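Local coordinates for 5-formyltetrahydrofolate cyclo-ligase family protein (Bacillus anthracis, PDB 2JCB), which probably catalyses the ATP- and magnesium-dependent conversion of 5-formyltetrahydrofolate to 5,10-methenyltetrahydrofolate, a step of folate metabolism, at residues V82-N87 against R91-R96; I55-S60 against P69-A74; E37-S42 against L163-S168; Q103-Y108 against P114-T119. All blocks are in the same frame, centred on the assembly; numbering follows the deposited sequence.

Interaction 1 (V82-N87 against R91-R96)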
loop_
_atom_site.group_PDB
_atom_site.type_symbol
_atom_site.label_atom_id
_atom_site.label_comp_id
_atom_site.label_asym_id
_atom_site.label_seq_id
_atom_site.Cartn_x
_atom_site.Cartn_y
_atom_site.Cartn_z
ATOM N N VAL A 82 -11.476 2.593 -4.451
ATOM C CA VAL A 82 -11.855 2.031 -3.113
ATOM C C VAL A 82 -10.701 2.141 -2.114
ATOM O O VAL A 82 -9.545 1.820 -2.422
ATOM C CB VAL A 82 -12.493 0.603 -3.162
ATOM C CG1 VAL A 82 -13.698 0.591 -4.075
ATOM C CG2 VAL A 82 -11.484 -0.450 -3.589
ATOM N N VAL A 83 -11.035 2.550 -0.882
ATOM C CA VAL A 83 -10.038 2.745 0.188
ATOM C C VAL A 83 -10.511 1.983 1.456
ATOM O O VAL A 83 -11.730 1.803 1.637
ATOM C CB VAL A 83 -9.915 4.256 0.496
ATOM C CG1 VAL A 83 -9.272 4.979 -0.706
ATOM C CG2 VAL A 83 -11.334 4.890 0.713
ATOM N N PRO A 84 -9.564 1.511 2.280
ATOM C CA PRO A 84 -9.998 0.632 3.371
ATOM C C PRO A 84 -10.447 1.342 4.643
ATOM O O PRO A 84 -9.878 2.347 5.047
ATOM C CB PRO A 84 -8.742 -0.197 3.673
ATOM C CG PRO A 84 -7.608 0.708 3.309
ATOM C CD PRO A 84 -8.084 1.644 2.236
ATOM N N LYS A 85 -11.449 0.744 5.277
ATOM C CA LYS A 85 -11.776 1.011 6.670
ATOM C C LYS A 85 -11.356 -0.232 7.469
ATOM O O LYS A 85 -11.866 -1.339 7.246
ATOM C CB LYS A 85 -13.269 1.320 6.854
ATOM C CG LYS A 85 -13.630 1.605 8.330
ATOM C CD LYS A 85 -14.971 2.305 8.503
ATOM C CE LYS A 85 -15.280 2.591 10.007
ATOM N NZ LYS A 85 -14.339 3.575 10.692
ATOM N N CYS A 86 -10.471 -0.034 8.435
ATOM C CA CYS A 86 -9.959 -1.141 9.223
ATOM C C CYS A 86 -10.813 -1.394 10.439
ATOM O O CYS A 86 -11.258 -0.463 11.122
ATOM C CB CYS A 86 -8.508 -0.891 9.645
ATOM S SG CYS A 86 -7.382 -0.745 8.280
ATOM N N ASN A 87 -11.088 -2.663 10.679
ATOM C CA ASN A 87 -11.709 -3.057 11.926
ATOM C C ASN A 87 -10.599 -3.637 12.816
ATOM O O ASN A 87 -10.045 -4.707 12.548
ATOM C CB ASN A 87 -12.863 -4.033 11.666
ATOM C CG ASN A 87 -13.561 -4.485 12.947
ATOM O OD1 ASN A 87 -12.977 -4.472 14.032
ATOM N ND2 ASN A 87 -14.808 -4.926 12.817
ATOM N N ARG A 91 -9.332 -7.321 12.746
ATOM C CA ARG A 91 -8.208 -7.119 11.820
ATOM C C ARG A 91 -8.607 -7.335 10.358
ATOM O O ARG A 91 -7.828 -7.824 9.539
ATOM C CB ARG A 91 -6.992 -7.966 12.228
ATOM C CG ARG A 91 -5.879 -7.121 12.807
ATOM C CD ARG A 91 -5.998 -7.067 14.306
ATOM N NE ARG A 91 -4.930 -6.293 14.931
ATOM C CZ ARG A 91 -3.656 -6.680 15.014
ATOM N NH1 ARG A 91 -3.232 -7.837 14.499
ATOM N NH2 ARG A 91 -2.786 -5.899 15.629
ATOM N N THR A 92 -9.840 -6.957 10.030
ATOM C CA THR A 92 -10.321 -7.068 8.667
ATOM C C THR A 92 -10.385 -5.665 8.076
ATOM O O THR A 92 -10.342 -4.700 8.824
ATOM C CB THR A 92 -11.697 -7.764 8.625
ATOM O OG1 THR A 92 -12.616 -7.024 9.423
ATOM C CG2 THR A 92 -11.598 -9.182 9.191
ATOM N N MET A 93 -10.444 -5.565 6.744
ATOM C CA MET A 93 -10.598 -4.310 6.011
ATOM C C MET A 93 -11.833 -4.324 5.127
ATOM O O MET A 93 -12.127 -5.317 4.458
ATOM C CB MET A 93 -9.369 -4.048 5.144
ATOM C CG MET A 93 -8.110 -3.772 5.928
ATOM S SD MET A 93 -6.747 -3.206 4.903
ATOM C CE MET A 93 -6.308 -4.694 3.948
ATOM N N SER A 94 -12.551 -3.218 5.127
ATOM C CA SER A 94 -13.698 -3.053 4.268
ATOM C C SER A 94 -13.272 -2.031 3.237
ATOM O O SER A 94 -13.182 -0.831 3.540
ATOM C CB SER A 94 -14.874 -2.508 5.061
ATOM O OG SER A 94 -16.000 -2.234 4.240
ATOM N N PHE A 95 -13.036 -2.472 2.005
ATOM C CA PHE A 95 -12.739 -1.472 0.985
ATOM C C PHE A 95 -14.029 -0.797 0.523
ATOM O O PHE A 95 -14.989 -1.466 0.175
ATOM C CB PHE A 95 -11.975 -2.094 -0.164
ATOM C CG PHE A 95 -10.562 -2.342 0.194
ATOM C CD1 PHE A 95 -9.616 -1.379 -0.128
ATOM C CD2 PHE A 95 -10.182 -3.495 0.863
ATOM C CE1 PHE A 95 -8.234 -1.551 0.239
ATOM C CE2 PHE A 95 -8.818 -3.704 1.244
ATOM C CZ PHE A 95 -7.848 -2.720 0.941
ATOM N N ARG A 96 -14.041 0.530 0.566
ATOM C CA ARG A 96 -15.266 1.245 0.250
ATOM C C ARG A 96 -15.029 2.310 -0.770
ATOM O O ARG A 96 -14.019 2.991 -0.737
ATOM C CB ARG A 96 -15.901 1.871 1.521
ATOM C CG ARG A 96 -15.917 0.924 2.753
ATOM C CD ARG A 96 -16.573 1.657 3.917
ATOM N NE ARG A 96 -18.022 1.686 3.754
ATOM C CZ ARG A 96 -18.829 0.726 4.162
ATOM N NH1 ARG A 96 -18.337 -0.364 4.754
ATOM N NH2 ARG A 96 -20.114 0.854 3.977
#

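Interaction 2 (I55-S60 against P69-A74)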
loop_
_atom_site.group_PDB
_atom_site.type_symbol
_atom_site.label_atom_id
_atom_site.label_comp_id
_atom_site.label_asym_id
_atom_site.label_seq_id
_atom_site.Cartn_x
_atom_site.Cartn_y
_atom_site.Cartn_z
ATOM N N ILE A 55 -9.750 0.216 -8.582
ATOM C CA ILE A 55 -8.478 0.165 -7.947
ATOM C C ILE A 55 -8.700 0.383 -6.439
ATOM O O ILE A 55 -9.422 1.309 -6.070
ATOM C CB ILE A 55 -7.521 1.217 -8.519
ATOM C CG1 ILE A 55 -7.242 0.895 -10.008
ATOM C CG2 ILE A 55 -6.269 1.156 -7.693
ATOM C CD1 ILE A 55 -6.575 1.937 -10.761
ATOM N N GLY A 56 -8.005 -0.424 -5.641
ATOM C CA GLY A 56 -7.968 -0.365 -4.153
ATOM C C GLY A 56 -6.640 0.324 -3.792
ATOM O O GLY A 56 -5.565 -0.032 -4.328
ATOM N N ILE A 57 -6.710 1.304 -2.884
ATOM C CA ILE A 57 -5.496 2.061 -2.519
ATOM C C ILE A 57 -5.668 2.590 -1.091
ATOM O O ILE A 57 -6.775 2.609 -0.565
ATOM C CB ILE A 57 -5.279 3.247 -3.489
ATOM C CG1 ILE A 57 -3.907 3.918 -3.337
ATOM C CG2 ILE A 57 -6.539 4.255 -3.536
ATOM C CD1 ILE A 57 -3.544 4.742 -4.561
ATOM N N THR A 58 -4.554 2.984 -0.503
ATOM C CA THR A 58 -4.564 3.608 0.870
ATOM C C THR A 58 -4.316 5.118 0.717
ATOM O O THR A 58 -3.873 5.602 -0.344
ATOM C CB THR A 58 -3.551 2.991 1.837
ATOM O OG1 THR A 58 -2.218 3.209 1.348
ATOM C CG2 THR A 58 -3.894 1.518 2.035
ATOM N N LEU A 59 -4.663 5.884 1.761
ATOM C CA LEU A 59 -4.407 7.311 1.793
ATOM C C LEU A 59 -3.062 7.469 2.514
ATOM O O LEU A 59 -2.915 7.084 3.670
ATOM C CB LEU A 59 -5.525 8.034 2.578
ATOM C CG LEU A 59 -6.874 7.806 1.850
ATOM C CD1 LEU A 59 -8.077 7.835 2.761
ATOM C CD2 LEU A 59 -7.003 8.712 0.667
ATOM N N SER A 60 -2.071 7.965 1.809
ATOM C CA SER A 60 -0.725 8.011 2.360
ATOM C C SER A 60 -0.597 9.043 3.513
ATOM O O SER A 60 -1.300 10.059 3.554
ATOM C CB SER A 60 0.249 8.361 1.249
ATOM O OG SER A 60 -0.205 9.485 0.555
ATOM N N PRO A 69 -2.356 12.062 -5.451
ATOM C CA PRO A 69 -2.401 12.259 -6.896
ATOM C C PRO A 69 -2.909 11.029 -7.658
ATOM O O PRO A 69 -3.547 11.202 -8.696
ATOM C CB PRO A 69 -0.961 12.574 -7.267
ATOM C CG PRO A 69 -0.337 13.099 -6.024
ATOM C CD PRO A 69 -1.023 12.339 -4.911
ATOM N N ILE A 70 -2.711 9.843 -7.103
ATOM C CA ILE A 70 -3.116 8.605 -7.777
ATOM C C ILE A 70 -4.620 8.516 -7.780
ATOM O O ILE A 70 -5.226 8.209 -8.782
ATOM C CB ILE A 70 -2.553 7.328 -7.110
ATOM C CG1 ILE A 70 -1.000 7.416 -7.025
ATOM C CG2 ILE A 70 -3.039 6.095 -7.932
ATOM C CD1 ILE A 70 -0.318 6.309 -6.119
ATOM N N ILE A 71 -5.227 8.751 -6.624
ATOM C CA ILE A 71 -6.689 8.788 -6.563
ATOM C C ILE A 71 -7.289 9.814 -7.548
ATOM O O ILE A 71 -8.277 9.540 -8.257
ATOM C CB ILE A 71 -7.153 9.059 -5.110
ATOM C CG1 ILE A 71 -6.728 7.873 -4.241
ATOM C CG2 ILE A 71 -8.701 9.272 -5.106
ATOM C CD1 ILE A 71 -6.780 8.199 -2.728
ATOM N N GLU A 72 -6.704 11.002 -7.624
ATOM C CA GLU A 72 -7.173 12.013 -8.545
ATOM C C GLU A 72 -7.124 11.592 -10.026
ATOM O O GLU A 72 -8.081 11.838 -10.778
ATOM C CB GLU A 72 -6.387 13.280 -8.277
ATOM C CG GLU A 72 -6.732 13.840 -6.871
ATOM C CD GLU A 72 -5.995 15.094 -6.589
ATOM O OE1 GLU A 72 -4.746 15.088 -6.718
ATOM O OE2 GLU A 72 -6.668 16.096 -6.267
ATOM N N LYS A 73 -6.026 10.916 -10.381
ATOM C CA LYS A 73 -5.804 10.400 -11.750
ATOM C C LYS A 73 -6.830 9.316 -12.051
ATOM O O LYS A 73 -7.432 9.318 -13.100
ATOM C CB LYS A 73 -4.396 9.774 -11.838
ATOM C CG LYS A 73 -3.911 9.374 -13.264
ATOM C CD LYS A 73 -3.717 10.563 -14.130
ATOM C CE LYS A 73 -2.756 10.269 -15.266
ATOM N NZ LYS A 73 -2.382 11.597 -15.864
ATOM N N ALA A 74 -7.006 8.371 -11.130
ATOM C CA ALA A 74 -8.010 7.328 -11.290
ATOM C C ALA A 74 -9.402 7.919 -11.531
ATOM O O ALA A 74 -10.125 7.535 -12.488
ATOM C CB ALA A 74 -7.986 6.330 -10.084
#

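Interaction 3 (E37-S42 against L163-S168)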
loop_
_atom_site.group_PDB
_atom_site.type_symbol
_atom_site.label_atom_id
_atom_site.label_comp_id
_atom_site.label_asym_id
_atom_site.label_seq_id
_atom_site.Cartn_x
_atom_site.Cartn_y
_atom_site.Cartn_z
ATOM N N GLU A 37 6.582 11.691 -7.417
ATOM C CA GLU A 37 6.229 12.032 -8.810
ATOM C C GLU A 37 6.743 10.971 -9.803
ATOM O O GLU A 37 5.984 10.541 -10.699
ATOM C CB GLU A 37 6.811 13.410 -9.164
ATOM C CG GLU A 37 5.807 14.517 -8.859
ATOM C CD GLU A 37 6.389 15.966 -8.707
ATOM O OE1 GLU A 37 7.567 16.248 -9.108
ATOM O OE2 GLU A 37 5.619 16.828 -8.181
ATOM N N GLN A 38 8.020 10.590 -9.647
ATOM C CA GLN A 38 8.649 9.594 -10.552
ATOM C C GLN A 38 7.955 8.244 -10.451
ATOM O O GLN A 38 7.699 7.581 -11.461
ATOM C CB GLN A 38 10.145 9.448 -10.271
ATOM C CG GLN A 38 10.867 10.706 -10.666
ATOM C CD GLN A 38 12.355 10.672 -10.359
ATOM O OE1 GLN A 38 12.870 9.690 -9.835
ATOM N NE2 GLN A 38 13.053 11.777 -10.676
ATOM N N ILE A 39 7.622 7.834 -9.218
ATOM C CA ILE A 39 7.129 6.503 -8.950
ATOM C C ILE A 39 5.764 6.426 -9.582
ATOM O O ILE A 39 5.463 5.423 -10.272
ATOM C CB ILE A 39 7.066 6.235 -7.484
ATOM C CG1 ILE A 39 8.512 5.974 -6.983
ATOM C CG2 ILE A 39 6.175 5.075 -7.161
ATOM C CD1 ILE A 39 8.710 6.074 -5.446
ATOM N N VAL A 40 4.940 7.458 -9.363
ATOM C CA VAL A 40 3.576 7.445 -9.903
ATOM C C VAL A 40 3.539 7.570 -11.413
ATOM O O VAL A 40 2.729 6.907 -12.050
ATOM C CB VAL A 40 2.543 8.406 -9.184
ATOM C CG1 VAL A 40 2.482 7.999 -7.668
ATOM C CG2 VAL A 40 2.801 9.876 -9.462
ATOM N N PHE A 41 4.474 8.315 -11.979
ATOM C CA PHE A 41 4.535 8.423 -13.447
ATOM C C PHE A 41 4.731 6.969 -13.964
ATOM O O PHE A 41 4.073 6.573 -14.940
ATOM C CB PHE A 41 5.695 9.344 -13.859
ATOM C CG PHE A 41 5.985 9.352 -15.327
ATOM C CD1 PHE A 41 5.425 10.324 -16.130
ATOM C CD2 PHE A 41 6.829 8.393 -15.901
ATOM C CE1 PHE A 41 5.669 10.360 -17.504
ATOM C CE2 PHE A 41 7.098 8.429 -17.274
ATOM C CZ PHE A 41 6.510 9.406 -18.064
ATOM N N SER A 42 5.577 6.184 -13.318
ATOM C CA SER A 42 5.875 4.811 -13.771
ATOM C C SER A 42 4.633 3.911 -13.570
ATOM O O SER A 42 4.261 3.129 -14.462
ATOM C CB SER A 42 7.050 4.277 -12.987
ATOM O OG SER A 42 7.384 2.920 -13.346
ATOM N N LEU A 163 0.218 -4.601 -6.467
ATOM C CA LEU A 163 1.509 -3.955 -6.632
ATOM C C LEU A 163 1.713 -3.033 -5.483
ATOM O O LEU A 163 0.776 -2.576 -4.882
ATOM C CB LEU A 163 1.665 -3.216 -7.987
ATOM C CG LEU A 163 0.918 -1.954 -8.305
ATOM C CD1 LEU A 163 1.614 -0.658 -7.623
ATOM C CD2 LEU A 163 0.814 -1.809 -9.843
ATOM N N SER A 164 2.982 -2.762 -5.201
ATOM C CA SER A 164 3.368 -1.802 -4.170
ATOM C C SER A 164 4.230 -0.745 -4.782
ATOM O O SER A 164 4.923 -0.991 -5.777
ATOM C CB SER A 164 4.081 -2.474 -3.013
ATOM O OG SER A 164 3.235 -3.360 -2.288
ATOM N N LEU A 165 4.101 0.468 -4.236
ATOM C CA LEU A 165 4.926 1.624 -4.584
ATOM C C LEU A 165 5.946 1.833 -3.465
ATOM O O LEU A 165 5.557 1.829 -2.298
ATOM C CB LEU A 165 4.017 2.852 -4.748
ATOM C CG LEU A 165 2.813 2.650 -5.668
ATOM C CD1 LEU A 165 1.804 3.852 -5.731
ATOM C CD2 LEU A 165 3.312 2.326 -7.085
ATOM N N ALA A 166 7.237 2.042 -3.785
ATOM C CA ALA A 166 8.262 2.140 -2.788
ATOM C C ALA A 166 9.413 2.998 -3.247
ATOM O O ALA A 166 9.777 2.960 -4.406
ATOM C CB ALA A 166 8.743 0.769 -2.400
ATOM N N TYR A 167 9.993 3.764 -2.328
ATOM C CA TYR A 167 11.262 4.391 -2.611
ATOM C C TYR A 167 12.290 3.242 -2.610
ATOM O O TYR A 167 12.138 2.216 -1.908
ATOM C CB TYR A 167 11.635 5.352 -1.486
ATOM C CG TYR A 167 10.587 6.377 -1.209
ATOM C CD1 TYR A 167 10.370 7.416 -2.120
ATOM C CD2 TYR A 167 9.865 6.390 0.008
ATOM C CE1 TYR A 167 9.432 8.386 -1.865
ATOM C CE2 TYR A 167 8.917 7.401 0.281
ATOM C CZ TYR A 167 8.714 8.392 -0.677
ATOM O OH TYR A 167 7.787 9.440 -0.547
ATOM N N SER A 168 13.323 3.398 -3.426
ATOM C CA SER A 168 14.321 2.346 -3.530
ATOM C C SER A 168 14.994 1.969 -2.196
ATOM O O SER A 168 15.373 0.813 -2.014
ATOM C CB SER A 168 15.332 2.645 -4.651
ATOM O OG SER A 168 16.141 3.713 -4.301
#

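Interaction 4 (Q103-Y108 against P114-T119)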
loop_
_atom_site.group_PDB
_atom_site.type_symbol
_atom_site.label_atom_id
_atom_site.label_comp_id
_atom_site.label_asym_id
_atom_site.label_seq_id
_atom_site.Cartn_x
_atom_site.Cartn_y
_atom_site.Cartn_z
ATOM N N GLN A 103 -15.905 12.175 1.472
ATOM C CA GLN A 103 -16.427 10.914 1.967
ATOM C C GLN A 103 -15.436 10.289 2.967
ATOM O O GLN A 103 -15.630 9.158 3.417
ATOM C CB GLN A 103 -16.662 9.968 0.802
ATOM C CG GLN A 103 -17.936 10.281 0.047
ATOM C CD GLN A 103 -18.016 9.538 -1.252
ATOM O OE1 GLN A 103 -17.281 9.834 -2.172
ATOM N NE2 GLN A 103 -18.928 8.567 -1.343
ATOM N N LEU A 104 -14.359 11.012 3.281
ATOM C CA LEU A 104 -13.383 10.530 4.277
ATOM C C LEU A 104 -13.583 11.257 5.605
ATOM O O LEU A 104 -14.008 12.413 5.625
ATOM C CB LEU A 104 -11.961 10.829 3.820
ATOM C CG LEU A 104 -11.548 10.186 2.497
ATOM C CD1 LEU A 104 -10.133 10.597 2.211
ATOM C CD2 LEU A 104 -11.656 8.652 2.635
ATOM N N GLU A 105 -13.246 10.574 6.695
ATOM C CA GLU A 105 -13.166 11.212 8.013
ATOM C C GLU A 105 -11.837 10.835 8.683
ATOM O O GLU A 105 -11.198 9.869 8.298
ATOM C CB GLU A 105 -14.333 10.795 8.897
ATOM C CG GLU A 105 -14.469 9.286 9.045
ATOM C CD GLU A 105 -15.647 8.869 9.895
ATOM O OE1 GLU A 105 -16.284 9.748 10.533
ATOM O OE2 GLU A 105 -15.915 7.650 9.930
ATOM N N THR A 106 -11.448 11.604 9.696
ATOM C CA THR A 106 -10.245 11.284 10.442
ATOM C C THR A 106 -10.653 10.455 11.639
ATOM O O THR A 106 -11.376 10.935 12.526
ATOM C CB THR A 106 -9.466 12.538 10.908
ATOM O OG1 THR A 106 -9.495 13.556 9.890
ATOM C CG2 THR A 106 -7.992 12.164 11.233
ATOM N N VAL A 107 -10.189 9.209 11.644
ATOM C CA VAL A 107 -10.490 8.245 12.703
ATOM C C VAL A 107 -9.367 8.196 13.749
ATOM O O VAL A 107 -9.368 7.321 14.618
ATOM C CB VAL A 107 -10.742 6.825 12.134
ATOM C CG1 VAL A 107 -12.110 6.738 11.421
ATOM C CG2 VAL A 107 -9.592 6.402 11.215
ATOM N N TYR A 108 -8.409 9.121 13.637
ATOM C CA TYR A 108 -7.477 9.499 14.726
ATOM C C TYR A 108 -6.164 10.125 14.249
ATOM O O TYR A 108 -5.439 9.533 13.432
ATOM C CB TYR A 108 -7.242 8.380 15.773
ATOM C CG TYR A 108 -6.219 7.271 15.481
ATOM C CD1 TYR A 108 -4.842 7.517 15.561
ATOM C CD2 TYR A 108 -6.634 5.957 15.224
ATOM C CE1 TYR A 108 -3.894 6.497 15.337
ATOM C CE2 TYR A 108 -5.694 4.921 15.005
ATOM C CZ TYR A 108 -4.322 5.202 15.067
ATOM O OH TYR A 108 -3.380 4.201 14.864
ATOM N N PRO A 114 -12.942 5.923 4.930
ATOM C CA PRO A 114 -14.249 6.201 4.311
ATOM C C PRO A 114 -15.320 6.188 5.398
ATOM O O PRO A 114 -15.271 5.338 6.290
ATOM C CB PRO A 114 -14.457 4.998 3.372
ATOM C CG PRO A 114 -13.531 3.928 3.869
ATOM C CD PRO A 114 -12.381 4.628 4.488
ATOM N N ILE A 115 -16.280 7.105 5.301
ATOM C CA ILE A 115 -17.360 7.189 6.268
ATOM C C ILE A 115 -18.376 6.103 5.895
ATOM O O ILE A 115 -18.957 6.156 4.807
ATOM C CB ILE A 115 -18.038 8.594 6.229
ATOM C CG1 ILE A 115 -17.006 9.709 6.487
ATOM C CG2 ILE A 115 -19.227 8.639 7.178
ATOM C CD1 ILE A 115 -17.460 11.102 6.071
ATOM N N PRO A 116 -18.541 5.075 6.758
ATOM C CA PRO A 116 -19.464 3.984 6.417
ATOM C C PRO A 116 -20.811 4.474 5.884
ATOM O O PRO A 116 -21.290 3.951 4.887
ATOM C CB PRO A 116 -19.663 3.256 7.750
ATOM C CG PRO A 116 -18.390 3.433 8.449
ATOM C CD PRO A 116 -17.895 4.830 8.064
ATOM N N ALA A 117 -21.412 5.482 6.528
ATOM C CA ALA A 117 -22.745 5.952 6.142
ATOM C C ALA A 117 -22.799 6.574 4.733
ATOM O O ALA A 117 -23.866 6.613 4.114
ATOM C CB ALA A 117 -23.287 6.927 7.187
ATOM N N LEU A 118 -21.632 7.006 4.230
ATOM C CA LEU A 118 -21.556 7.713 2.954
ATOM C C LEU A 118 -20.825 6.946 1.865
ATOM O O LEU A 118 -20.574 7.487 0.803
ATOM C CB LEU A 118 -20.896 9.082 3.141
ATOM C CG LEU A 118 -21.614 10.039 4.115
ATOM C CD1 LEU A 118 -20.845 11.351 4.172
ATOM C CD2 LEU A 118 -23.069 10.258 3.736
ATOM N N THR A 119 -20.469 5.695 2.121
ATOM C CA THR A 119 -19.665 4.955 1.157
ATOM C C THR A 119 -20.151 3.515 1.054
ATOM O O THR A 119 -20.782 2.998 2.001
ATOM C CB THR A 119 -18.166 4.976 1.568
ATOM O OG1 THR A 119 -18.012 4.451 2.899
ATOM C CG2 THR A 119 -17.586 6.406 1.491
HETATM O O HOH W 1 -14.512 5.865 8.860
#

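Interaction 1 (V82-N87 against R91-R96)
P84 is the bump in this antiparallel pairing, and the hollow lies between the F95 ring and the M93 thioether. The proline CB stands over one face of the phenyl ring, 3.9 Å from the F95 centroid and 19° off the ring normal, a CH-pi contact displaced toward the rim. The same P84 CB touches M93 SD at 3.8 Å, so the proline settles into a notch walled by both. On either side of it the surface is filled by smaller groups: V82 CG2 reaches F95 CB at 3.8 Å, and C86 SG rests on M93 CG at 3.9 Å. The methionine carries CG anti to its carbonyl carbon (chi1 -67°), which sets that methylene against the cysteine. Paired backbone bonds join V83 to R96 and K85 to S94, with R96 N to V83 O the shortest of these at 2.8 Å. At the turn, R91 and T92 both face N87, a G1 bulge closing the beta hairpin. Strand 80-87 lies between 92-98 and 54-56 in the sheet. Y150, Y151 and Y154 of helix 150-154 touch C86, M93 and F95, while P114 of strand 111-114 packs against V83, K85 and R96 on the other face.

Interaction 2 (I55-S60 against P69-A74)
I57 turns CG1 anti to its backbone N (chi1 -169°), and the extended branch beyond carries CD1 to I70, while CG2, lodged between the backbone N and the carbonyl carbon, is left to meet I71. The two branches of one isoleucine thus serve two successive residues of the helix. I71 answers with CG1 anti to its carbonyl carbon (chi1 -65°), a setting that points CG1 and CD1 at I57-S60, the loop that follows the strand. The outcome is a small set of methyl and methylene contacts. I57 CD1 lies 3.7 Å from I70 CG2 and is almost as near to I70 CB and CD1, so it nestles among three atoms of that side chain. I57 CG2 meets I71 CG1, also at 3.7 Å. Further along, L59 sends CD2 to I71 CD1, with L59 and I71 lying roughly perpendicular; at 3.4 Å this pair of methyl carbons is tighter than ordinary van der Waals contact. The contact belongs to a beta-alpha-beta unit in which strand 54-56 leads through helix 68-76 to strand 80-87, whose V81 and V83 also touch I57. W49 of helix 47-51 and V40, L43 and Y44 of helix 29-44 also touch I70. Everything that meets across the two segments is aliphatic carbon, so between them it is the meshing of branched side chains and the burial of greasy surface, and not directional bonding, that carry the contact.

Interaction 3 (E37-S42 against L163-S168)
The Y167 ring and the peptide carbonyl of A166 are the flat groups here, and a single methyl group, I39 CD1, touches both. It approaches the ring obliquely, 4.0 Å from Y167 CD1, and comes closer to the carbonyl, 3.5 Å from A166 O. The tyrosine ring also meets that of F169, with the planes only about 10° from parallel, and its hydroxyl is hydrogen-bonded to the carbonyl oxygen of N63, so the ring is held at its far end as well as along its body. I39 dominates its side of the contact, accounting for 91 of the 189 Å² that the two segments bury. The division of labour follows from its branching. CG1 stands anti to the carbonyl carbon (chi1 -76°) and extends CD1 toward A166 and Y167, while CG2 points the other way along the strand end, to L165. There CG2 packs 3.9 Å from L165 CB and 4.0 Å from L165 CD2, lying across the root and one branch of the leucine. The knob is therefore an isoleucine of the helix, resting on a seat made of a leucine methylene and methyl, a peptide carbonyl and a tyrosine ring carbon. This is one of the places where helix 29-44 is laid against the main sheet. Strand 161-165 runs parallel between 129-131 and 186-189; I188 of the latter touches both L163 and L165, and I70 of helix 68-76 also packs against V40 and L165, so that two helices share the leucine.

Interaction 4 (Q103-Y108 against P114-T119)
Q103 and the turn 115-119 are tied by two hydrogen bonds of equal length, one from each end of the glutamine. Its backbone O accepts I115 N at 2.9 Å, and its side-chain NE2 donates to L118 O at 2.9 Å with an N-H...O angle of 165°, the acceptor lying close to the plane of the amide. The amide oxygen is taken up as well, since OE1 accepts from the backbone N of S99 and N100; both ends of the group are engaged, which fixes its flip. Within the turn, I115 O is gripped twice, by T119 OG1 at 2.7 Å and by L118 N, the two arriving from opposite faces of its plane, and T119 OG1 also accepts from R96 NE. A water appears to bridge E105 OE2 and P114 O, linking the carboxylate to the loop. The setting is the small two-stranded sheet of 104-108 and 111-114: L104 and P114 form an antiparallel non-hydrogen-bonded pair with CA atoms 4.4 Å apart, after which the chain winds through the 3-10 turn 116-118. Outside the polar frame, apolar contacts fill in. E105 takes up the position with CG between its backbone N and carbonyl carbon (chi1 55°), which sets CG 3.6 Å from I115 CG1. Q103 CB meets T119 CG2 at 3.7 Å, Q103 and T119 running antiparallel alongside one another, and L104 CD2 lies 4.5 Å from P114 CD.

Interactions 2 and 3 are the buried pair, packing helices 68-76 and 29-44 against the main sheet, interaction 2 through aliphatic carbon alone, interaction 3 through aliphatic carbon with a peptide carbonyl and a tyrosine ring; they meet where I70 CD1 touches L165 CD1. Interaction 1 is only partly buried and belongs to the same sheet, joined to interaction 2 by backbone bonds of V82 to I55 and I57. Its chemistry mixes paired peptide groups along the strands with a proline-phenylalanine contact on the face toward helix 150-154. Interaction 4, some 19 Å from the chain centre, is the most peripheral and most polar in its side chains, with amide, hydroxyl and water. R96 NE to T119 OG1 tethers it to interaction 1.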